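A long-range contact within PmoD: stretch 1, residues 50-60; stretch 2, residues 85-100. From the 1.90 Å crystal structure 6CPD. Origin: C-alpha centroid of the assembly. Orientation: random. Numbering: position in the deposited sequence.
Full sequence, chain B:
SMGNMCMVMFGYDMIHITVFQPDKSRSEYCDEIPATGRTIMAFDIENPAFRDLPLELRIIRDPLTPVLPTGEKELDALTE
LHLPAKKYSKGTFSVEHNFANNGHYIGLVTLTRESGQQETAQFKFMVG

Stretch 1, residues 50-60: FRDLPLELRII
Stretch 2 85-100: AKKYSKGTFSVEHNFA

Two segments distant in sequence can be joined by a very short backbone pairing that side chains and water extend; residues 50-60 and 85-100 of PmoD, which bury 755 Å² between them, illustrate the principle. The backbone supplies the register. Leu 55 and Lys 86 form an antiparallel hydrogen-bonded pair, CA atoms 5.3 Å apart, with Leu 55 N donating to Lys 86 O (2.9 Å) and Lys 86 N to Leu 55 O (3.1 Å). Leu 55 O also receives a CA-H...O contact from Ala 85 CA at 3.3 Å, and Ala 85 CB packs 4.3 Å from Pro 54 CB.

Past this bridge, the strand running through Leu 55 to Ile 60 and strand 92-99 run in similar directions, 24° apart, with axes 10.9 Å apart at closest approach, a gap filled by apolar side chains. Leu 55, Leu 57, Ile 59, Val 95 and Phe 99 are buried, so hydrocarbon meets hydrocarbon away from solvent; CA-to-CB of Leu 57, Ile 59, Phe 93 and Val 95 points toward the other stretch. Leu 55 (chi1 t, chi2 t) places CD2 3.7 Å from Phe 93 CZ and 3.9 Å from Tyr 88 CE2; Phe 93 is p, Tyr 88 m. Leu 57 (t, p) sets CD2 3.9 Å from Val 95 CG1, and Ile 59 (m, t) brings CG2 to 4.4 Å from Phe 99 CE1, at the ring edge.

Two waters bridge the stretches. One donates to Phe 50 O (2.7 Å) and Leu 53 O (2.5 Å) and accepts from Tyr 88 N (3.1 Å); another donates to Leu 55 O (2.6 Å) and accepts from Tyr 88 OH (2.6 Å).

Charged chains cover the exposed end. Extended Lys 87 (m, t, t, t) reaches Asp 52 (chi1 t) in a salt bridge whose NZ-OD1 hydrogen bond, 3.4 Å, is weak. Arg 51 (m, t, t) lies along the type I turn Tyr 88-Gly 91, its CD 3.1 Å from Ser 89 O. Phi/psi 86/-4 itself calls for glycine at 91, since a CB would jam against Lys 90 O; it would also clash with Arg 51 NE, 2.7 Å from an ideal CB.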

ATOM      1  N   PHE B  50     -11.055  -0.445 -16.018  1.00 37.51           N
ATOM      2  CA  PHE B  50     -10.748  -1.819 -15.626  1.00 35.14           C
ATOM      3  C   PHE B  50     -12.004  -2.581 -15.223  1.00 43.44           C
ATOM      4  O   PHE B  50     -11.965  -3.800 -15.061  1.00 46.91           O
ATOM      5  CB  PHE B  50      -9.746  -1.862 -14.463  1.00 37.72           C
ATOM      6  CG  PHE B  50      -8.311  -1.660 -14.874  1.00 38.38           C
ATOM      7  CD1 PHE B  50      -7.991  -0.980 -16.035  1.00 41.93           C
ATOM      8  CD2 PHE B  50      -7.285  -2.173 -14.101  1.00 43.81           C
ATOM      9  CE1 PHE B  50      -6.675  -0.799 -16.416  1.00 45.36           C
ATOM     10  CE2 PHE B  50      -5.966  -1.997 -14.472  1.00 44.88           C
ATOM     11  CZ  PHE B  50      -5.660  -1.320 -15.639  1.00 42.29           C
ATOM     12  N   ARG B  51     -13.119  -1.874 -15.046  1.00 43.63           N
ATOM     13  CA  ARG B  51     -14.344  -2.550 -14.633  1.00 45.46           C
ATOM     14  C   ARG B  51     -14.914  -3.430 -15.745  1.00 44.07           C
ATOM     15  O   ARG B  51     -15.774  -4.273 -15.499  1.00 44.84           O
ATOM     16  CB  ARG B  51     -15.402  -1.539 -14.183  1.00 51.42           C
ATOM     17  CG  ARG B  51     -15.075  -0.814 -12.891  1.00 51.00           C
ATOM     18  CD  ARG B  51     -16.164   0.204 -12.567  1.00 60.24           C
ATOM     19  NE  ARG B  51     -15.798   1.091 -11.466  1.00 66.91           N
ATOM     20  CZ  ARG B  51     -16.464   2.198 -11.151  1.00 73.79           C
ATOM     21  NH1 ARG B  51     -17.530   2.554 -11.855  1.00 78.04           N
ATOM     22  NH2 ARG B  51     -16.064   2.951 -10.135  1.00 75.25           N
ATOM     23  N   ASP B  52     -14.452  -3.214 -16.969  1.00 45.18           N
ATOM     24  CA  ASP B  52     -14.954  -3.969 -18.107  1.00 47.73           C
ATOM     25  C   ASP B  52     -13.923  -5.035 -18.495  1.00 47.17           C
ATOM     26  O   ASP B  52     -14.050  -5.677 -19.535  1.00 52.79           O
ATOM     27  CB  ASP B  52     -15.253  -3.023 -19.276  1.00 53.97           C
ATOM     28  CG  ASP B  52     -16.314  -3.562 -20.224  1.00 68.44           C
ATOM     29  OD1 ASP B  52     -16.393  -4.790 -20.424  1.00 74.11           O
ATOM     30  OD2 ASP B  52     -17.084  -2.741 -20.772  1.00 80.45           O
ATOM     31  N   LEU B  53     -12.879  -5.183 -17.676  1.00 44.42           N
ATOM     32  CA  LEU B  53     -11.788  -6.121 -17.960  1.00 45.37           C
ATOM     33  C   LEU B  53     -11.832  -7.351 -17.064  1.00 42.46           C
ATOM     34  O   LEU B  53     -11.942  -7.228 -15.843  1.00 44.26           O
ATOM     35  CB  LEU B  53     -10.425  -5.455 -17.798  1.00 45.62           C
ATOM     36  CG  LEU B  53     -10.044  -4.335 -18.760  1.00 50.30           C
ATOM     37  CD1 LEU B  53      -8.592  -3.946 -18.500  1.00 49.75           C
ATOM     38  CD2 LEU B  53     -10.238  -4.791 -20.186  1.00 51.31           C
ATOM     39  N   PRO B  54     -11.723  -8.539 -17.675  1.00 43.37           N
ATOM     40  CA  PRO B  54     -11.644  -9.780 -16.908  1.00 43.22           C
ATOM     41  C   PRO B  54     -10.474  -9.731 -15.936  1.00 41.12           C
ATOM     42  O   PRO B  54      -9.358  -9.370 -16.317  1.00 38.77           O
ATOM     43  CB  PRO B  54     -11.447 -10.856 -17.985  1.00 45.94           C
ATOM     44  CG  PRO B  54     -12.044 -10.261 -19.233  1.00 47.26           C
ATOM     45  CD  PRO B  54     -11.728  -8.786 -19.130  1.00 45.78           C
ATOM     46  N   LEU B  55     -10.752 -10.057 -14.682  1.00 40.47           N
ATOM     47  CA  LEU B  55      -9.741 -10.035 -13.644  1.00 35.28           C
ATOM     48  C   LEU B  55      -9.760 -11.362 -12.881  1.00 36.89           C
ATOM     49  O   LEU B  55     -10.786 -11.791 -12.349  1.00 39.68           O
ATOM     50  CB  LEU B  55      -9.982  -8.840 -12.722  1.00 35.80           C
ATOM     51  CG  LEU B  55      -9.044  -8.503 -11.566  1.00 38.04           C
ATOM     52  CD1 LEU B  55      -9.242  -7.038 -11.200  1.00 44.03           C
ATOM     53  CD2 LEU B  55      -9.312  -9.381 -10.354  1.00 43.58           C
ATOM     54  N   GLU B  56      -8.612 -12.019 -12.844  1.00 37.57           N
ATOM     55  CA  GLU B  56      -8.479 -13.294 -12.160  1.00 34.08           C
ATOM     56  C   GLU B  56      -7.583 -13.123 -10.936  1.00 34.04           C
ATOM     57  O   GLU B  56      -6.616 -12.356 -10.972  1.00 33.11           O
ATOM     58  CB  GLU B  56      -7.899 -14.342 -13.106  1.00 37.87           C
ATOM     59  CG  GLU B  56      -7.461 -15.628 -12.427  1.00 36.06           C
ATOM     60  CD  GLU B  56      -6.668 -16.549 -13.347  1.00 49.56           C
ATOM     61  OE1 GLU B  56      -6.194 -16.087 -14.407  1.00 50.15           O
ATOM     62  OE2 GLU B  56      -6.505 -17.741 -12.998  1.00 55.45           O
ATOM     63  N   LEU B  57      -7.902 -13.817  -9.850  1.00 31.17           N
ATOM     64  CA  LEU B  57      -7.037 -13.773  -8.671  1.00 30.63           C
ATOM     65  C   LEU B  57      -6.658 -15.185  -8.253  1.00 31.57           C
ATOM     66  O   LEU B  57      -7.521 -16.045  -8.105  1.00 32.11           O
ATOM     67  CB  LEU B  57      -7.724 -13.049  -7.499  1.00 31.90           C
ATOM     68  CG  LEU B  57      -6.996 -13.143  -6.143  1.00 35.36           C
ATOM     69  CD1 LEU B  57      -5.689 -12.332  -6.096  1.00 32.11           C
ATOM     70  CD2 LEU B  57      -7.922 -12.756  -4.984  1.00 34.81           C
ATOM     71  N   ARG B  58      -5.367 -15.414  -8.074  1.00 27.58           N
ATOM     72  CA  ARG B  58      -4.885 -16.654  -7.492  1.00 29.68           C
ATOM     73  C   ARG B  58      -3.904 -16.347  -6.389  1.00 33.00           C
ATOM     74  O   ARG B  58      -2.907 -15.663  -6.608  1.00 36.34           O
ATOM     75  CB  ARG B  58      -4.256 -17.548  -8.557  1.00 29.12           C
ATOM     76  CG  ARG B  58      -3.691 -18.844  -7.975  1.00 31.75           C
ATOM     77  CD  ARG B  58      -2.960 -19.654  -9.008  1.00 41.18           C
ATOM     78  NE  ARG B  58      -3.903 -20.470  -9.765  1.00 54.63           N
ATOM     79  CZ  ARG B  58      -3.810 -20.726 -11.059  1.00 59.85           C
ATOM     80  NH1 ARG B  58      -2.822 -20.206 -11.762  1.00 67.13           N
ATOM     81  NH2 ARG B  58      -4.714 -21.487 -11.650  1.00 57.49           N
ATOM     82  N   ILE B  59      -4.181 -16.844  -5.191  1.00 32.71           N
ATOM     83  CA  ILE B  59      -3.224 -16.669  -4.105  1.00 30.49           C
ATOM     84  C   ILE B  59      -2.460 -17.975  -3.940  1.00 31.30           C
ATOM     85  O   ILE B  59      -3.060 -19.036  -3.784  1.00 32.01           O
ATOM     86  CB  ILE B  59      -3.924 -16.269  -2.794  1.00 32.88           C
ATOM     87  CG1 ILE B  59      -4.623 -14.920  -2.966  1.00 34.73           C
ATOM     88  CG2 ILE B  59      -2.907 -16.205  -1.628  1.00 32.51           C
ATOM     89  CD1 ILE B  59      -5.396 -14.479  -1.726  1.00 37.80           C
ATOM     90  N   ILE B  60      -1.139 -17.900  -4.022  1.00 28.00           N
ATOM     91  CA  ILE B  60      -0.304 -19.095  -3.882  1.00 29.71           C
ATOM     92  C   ILE B  60       0.646 -18.986  -2.704  1.00 28.14           C
ATOM     93  O   ILE B  60       1.017 -17.886  -2.268  1.00 27.91           O
ATOM     94  CB  ILE B  60       0.558 -19.359  -5.140  1.00 29.57           C
ATOM     95  CG1 ILE B  60       1.508 -18.177  -5.384  1.00 27.65           C
ATOM     96  CG2 ILE B  60      -0.324 -19.596  -6.372  1.00 31.87           C
ATOM     97  CD1 ILE B  60       2.549 -18.445  -6.452  1.00 30.82           C
ATOM     98  N   ALA B  85     -11.424 -15.696 -13.695  1.00 43.28           N
ATOM     99  CA  ALA B  85     -11.530 -14.372 -14.291  1.00 44.31           C
ATOM    100  C   ALA B  85     -12.981 -13.924 -14.432  1.00 46.87           C
ATOM    101  O   ALA B  85     -13.828 -14.700 -14.847  1.00 52.48           O
ATOM    102  CB  ALA B  85     -10.848 -14.365 -15.656  1.00 47.90           C
ATOM    103  N   LYS B  86     -13.257 -12.673 -14.067  1.00 49.17           N
ATOM    104  CA  LYS B  86     -14.585 -12.091 -14.231  1.00 52.92           C
ATOM    105  C   LYS B  86     -14.482 -10.573 -14.210  1.00 48.41           C
ATOM    106  O   LYS B  86     -13.506 -10.004 -13.716  1.00 40.84           O
ATOM    107  CB  LYS B  86     -15.576 -12.578 -13.168  1.00 54.65           C
ATOM    108  CG  LYS B  86     -15.317 -12.064 -11.784  1.00 56.31           C
ATOM    109  CD  LYS B  86     -16.548 -12.190 -10.906  1.00 60.11           C
ATOM    110  CE  LYS B  86     -17.620 -11.210 -11.329  1.00 66.44           C
ATOM    111  NZ  LYS B  86     -18.731 -11.152 -10.342  1.00 69.92           N
ATOM    112  N   LYS B  87     -15.474  -9.928 -14.810  1.00 44.42           N
ATOM    113  CA  LYS B  87     -15.558  -8.479 -14.808  1.00 49.51           C
ATOM    114  C   LYS B  87     -16.206  -8.004 -13.508  1.00 52.42           C
ATOM    115  O   LYS B  87     -17.263  -8.497 -13.119  1.00 56.63           O
ATOM    116  CB  LYS B  87     -16.359  -8.009 -16.024  1.00 49.63           C
ATOM    117  CG  LYS B  87     -15.695  -8.394 -17.341  1.00 50.53           C
ATOM    118  CD  LYS B  87     -16.533  -8.022 -18.552  1.00 58.75           C
ATOM    119  CE  LYS B  87     -15.889  -8.555 -19.824  1.00 62.54           C
ATOM    120  NZ  LYS B  87     -16.579  -8.092 -21.053  1.00 72.47           N
ATOM    121  N   TYR B  88     -15.569  -7.050 -12.836  1.00 48.81           N
ATOM    122  CA  TYR B  88     -16.135  -6.466 -11.624  1.00 44.69           C
ATOM    123  C   TYR B  88     -16.676  -5.084 -11.916  1.00 43.32           C
ATOM    124  O   TYR B  88     -15.971  -4.082 -11.774  1.00 41.15           O
ATOM    125  CB  TYR B  88     -15.097  -6.416 -10.506  1.00 37.55           C
ATOM    126  CG  TYR B  88     -14.695  -7.797 -10.045  1.00 37.37           C
ATOM    127  CD1 TYR B  88     -15.493  -8.511  -9.158  1.00 40.97           C
ATOM    128  CD2 TYR B  88     -13.543  -8.398 -10.525  1.00 35.23           C
ATOM    129  CE1 TYR B  88     -15.142  -9.783  -8.746  1.00 39.99           C
ATOM    130  CE2 TYR B  88     -13.175  -9.682 -10.111  1.00 37.27           C
ATOM    131  CZ  TYR B  88     -13.982 -10.361  -9.223  1.00 41.67           C
ATOM    132  OH  TYR B  88     -13.629 -11.625  -8.815  1.00 45.27           O
ATOM    133  N   SER B  89     -17.942  -5.043 -12.316  1.00 49.19           N
ATOM    134  CA  SER B  89     -18.563  -3.822 -12.821  1.00 48.45           C
ATOM    135  C   SER B  89     -18.667  -2.726 -11.772  1.00 49.55           C
ATOM    136  O   SER B  89     -18.737  -1.551 -12.119  1.00 49.84           O
ATOM    137  CB  SER B  89     -19.956  -4.126 -13.379  1.00 56.52           C
ATOM    138  OG  SER B  89     -20.771  -4.727 -12.392  1.00 59.18           O
ATOM    139  N   LYS B  90     -18.700  -3.095 -10.496  1.00 51.52           N
ATOM    140  CA  LYS B  90     -18.770  -2.082  -9.443  1.00 50.98           C
ATOM    141  C   LYS B  90     -17.379  -1.588  -9.066  1.00 47.45           C
ATOM    142  O   LYS B  90     -17.243  -0.597  -8.356  1.00 46.98           O
ATOM    143  CB  LYS B  90     -19.511  -2.607  -8.209  1.00 58.66           C
ATOM    144  CG  LYS B  90     -20.968  -3.006  -8.475  1.00 68.36           C
ATOM    145  CD  LYS B  90     -21.686  -3.401  -7.185  1.00 75.13           C
ATOM    146  CE  LYS B  90     -23.148  -3.776  -7.434  1.00 77.85           C
ATOM    147  NZ  LYS B  90     -23.972  -2.591  -7.809  1.00 82.20           N
ATOM    148  N   GLY B  91     -16.346  -2.269  -9.549  1.00 39.46           N
ATOM    149  CA  GLY B  91     -14.984  -1.825  -9.294  1.00 36.64           C
ATOM    150  C   GLY B  91     -14.417  -2.340  -7.985  1.00 38.02           C
ATOM    151  O   GLY B  91     -13.266  -2.069  -7.648  1.00 39.46           O
ATOM    152  N   THR B  92     -15.243  -3.039  -7.212  1.00 44.61           N
ATOM    153  CA  THR B  92     -14.822  -3.504  -5.898  1.00 41.05           C
ATOM    154  C   THR B  92     -15.222  -4.958  -5.709  1.00 40.06           C
ATOM    155  O   THR B  92     -16.188  -5.424  -6.312  1.00 41.28           O
ATOM    156  CB  THR B  92     -15.442  -2.661  -4.749  1.00 45.61           C
ATOM    157  OG1 THR B  92     -16.872  -2.783  -4.774  1.00 50.21           O
ATOM    158  CG2 THR B  92     -15.056  -1.195  -4.872  1.00 45.99           C
ATOM    159  N   PHE B  93     -14.467  -5.678  -4.885  1.00 38.53           N
ATOM    160  CA  PHE B  93     -14.868  -7.033  -4.488  1.00 39.82           C
ATOM    161  C   PHE B  93     -14.068  -7.462  -3.269  1.00 37.45           C
ATOM    162  O   PHE B  93     -13.034  -6.871  -2.961  1.00 34.54           O
ATOM    163  CB  PHE B  93     -14.702  -8.043  -5.642  1.00 36.72           C
ATOM    164  CG  PHE B  93     -13.268  -8.267  -6.084  1.00 42.26           C
ATOM    165  CD1 PHE B  93     -12.639  -7.375  -6.939  1.00 41.05           C
ATOM    166  CD2 PHE B  93     -12.569  -9.393  -5.675  1.00 43.51           C
ATOM    167  CE1 PHE B  93     -11.338  -7.595  -7.363  1.00 44.28           C
ATOM    168  CE2 PHE B  93     -11.267  -9.617  -6.093  1.00 42.43           C
ATOM    169  CZ  PHE B  93     -10.649  -8.719  -6.931  1.00 43.78           C
ATOM    170  N   SER B  94     -14.549  -8.488  -2.577  1.00 34.78           N
ATOM    171  CA  SER B  94     -13.844  -9.019  -1.419  1.00 33.58           C
ATOM    172  C   SER B  94     -13.674 -10.521  -1.570  1.00 33.79           C
ATOM    173  O   SER B  94     -14.484 -11.174  -2.228  1.00 33.50           O
ATOM    174  CB  SER B  94     -14.601  -8.727  -0.119  1.00 42.37           C
ATOM    175  OG  SER B  94     -14.631  -7.340   0.181  1.00 52.35           O
ATOM    176  N   VAL B  95     -12.610 -11.053  -0.974  1.00 30.73           N
ATOM    177  CA  VAL B  95     -12.426 -12.492  -0.866  1.00 37.17           C
ATOM    178  C   VAL B  95     -12.178 -12.797   0.608  1.00 35.40           C
ATOM    179  O   VAL B  95     -11.648 -11.963   1.352  1.00 33.76           O
ATOM    180  CB  VAL B  95     -11.263 -13.023  -1.745  1.00 44.81           C
ATOM    181  CG1 VAL B  95     -11.230 -12.292  -3.067  1.00 50.05           C
ATOM    182  CG2 VAL B  95      -9.948 -12.872  -1.045  1.00 35.72           C
ATOM    183  N   GLU B  96     -12.654 -13.954   1.044  1.00 32.59           N
ATOM    184  CA  GLU B  96     -12.465 -14.388   2.409  1.00 32.01           C
ATOM    185  C   GLU B  96     -11.735 -15.712   2.389  1.00 35.12           C
ATOM    186  O   GLU B  96     -12.012 -16.558   1.544  1.00 39.75           O
ATOM    187  CB  GLU B  96     -13.813 -14.511   3.138  1.00 35.29           C
ATOM    188  CG  GLU B  96     -13.716 -14.993   4.586  1.00 36.10           C
ATOM    189  CD  GLU B  96     -13.650 -16.514   4.727  1.00 48.83           C
ATOM    190  OE1 GLU B  96     -13.991 -17.229   3.762  1.00 48.74           O
ATOM    191  OE2 GLU B  96     -13.249 -16.992   5.814  1.00 55.87           O
ATOM    192  N   HIS B  97     -10.793 -15.889   3.302  1.00 31.03           N
ATOM    193  CA  HIS B  97     -10.060 -17.145   3.359  1.00 33.66           C
ATOM    194  C   HIS B  97      -9.558 -17.402   4.773  1.00 38.01           C
ATOM    195  O   HIS B  97      -9.113 -16.480   5.461  1.00 35.27           O
ATOM    196  CB  HIS B  97      -8.883 -17.129   2.373  1.00 30.57           C
ATOM    197  CG  HIS B  97      -8.169 -18.442   2.276  1.00 36.43           C
ATOM    198  ND1 HIS B  97      -8.768 -19.577   1.780  1.00 41.64           N
ATOM    199  CD2 HIS B  97      -6.914 -18.807   2.640  1.00 40.60           C
ATOM    200  CE1 HIS B  97      -7.914 -20.586   1.827  1.00 46.22           C
ATOM    201  NE2 HIS B  97      -6.781 -20.144   2.350  1.00 44.40           N
ATOM    202  N   ASN B  98      -9.633 -18.648   5.214  1.00 38.45           N
ATOM    203  CA  ASN B  98      -8.978 -19.021   6.454  1.00 39.54           C
ATOM    204  C   ASN B  98      -7.553 -19.446   6.157  1.00 40.89           C
ATOM    205  O   ASN B  98      -7.327 -20.511   5.591  1.00 46.31           O
ATOM    206  CB  ASN B  98      -9.732 -20.150   7.162  1.00 50.51           C
ATOM    207  CG  ASN B  98      -9.168 -20.453   8.547  1.00 61.95           C
ATOM    208  OD1 ASN B  98      -9.528 -19.806   9.529  1.00 68.79           O
ATOM    209  ND2 ASN B  98      -8.299 -21.462   8.629  1.00 63.39           N
ATOM    210  N   PHE B  99      -6.596 -18.599   6.523  1.00 34.33           N
ATOM    211  CA  PHE B  99      -5.195 -18.966   6.426  1.00 36.91           C
ATOM    212  C   PHE B  99      -4.846 -19.778   7.656  1.00 43.87           C
ATOM    213  O   PHE B  99      -4.697 -19.227   8.743  1.00 49.11           O
ATOM    214  CB  PHE B  99      -4.292 -17.737   6.313  1.00 34.50           C
ATOM    215  CG  PHE B  99      -4.388 -17.029   4.987  1.00 37.02           C
ATOM    216  CD1 PHE B  99      -3.509 -17.340   3.961  1.00 35.48           C
ATOM    217  CD2 PHE B  99      -5.349 -16.044   4.770  1.00 38.61           C
ATOM    218  CE1 PHE B  99      -3.588 -16.691   2.738  1.00 35.21           C
ATOM    219  CE2 PHE B  99      -5.439 -15.394   3.539  1.00 34.61           C
ATOM    220  CZ  PHE B  99      -4.549 -15.724   2.521  1.00 33.29           C
ATOM    221  N   ALA B 100      -4.718 -21.088   7.482  1.00 43.29           N
ATOM    222  CA  ALA B 100      -4.428 -21.979   8.606  1.00 51.46           C
ATOM    223  C   ALA B 100      -2.942 -21.962   8.962  1.00 51.90           C
ATOM    224  O   ALA B 100      -2.563 -22.355  10.064  1.00 53.09           O
ATOM    225  CB  ALA B 100      -4.877 -23.396   8.290  1.00 50.75           C
TER
HETATM  226  O   HOH W   1     -12.768  -6.064 -13.780  1.00 39.82           O
HETATM  227  O   HOH W   2     -11.860 -12.856 -10.246  1.00 38.41           O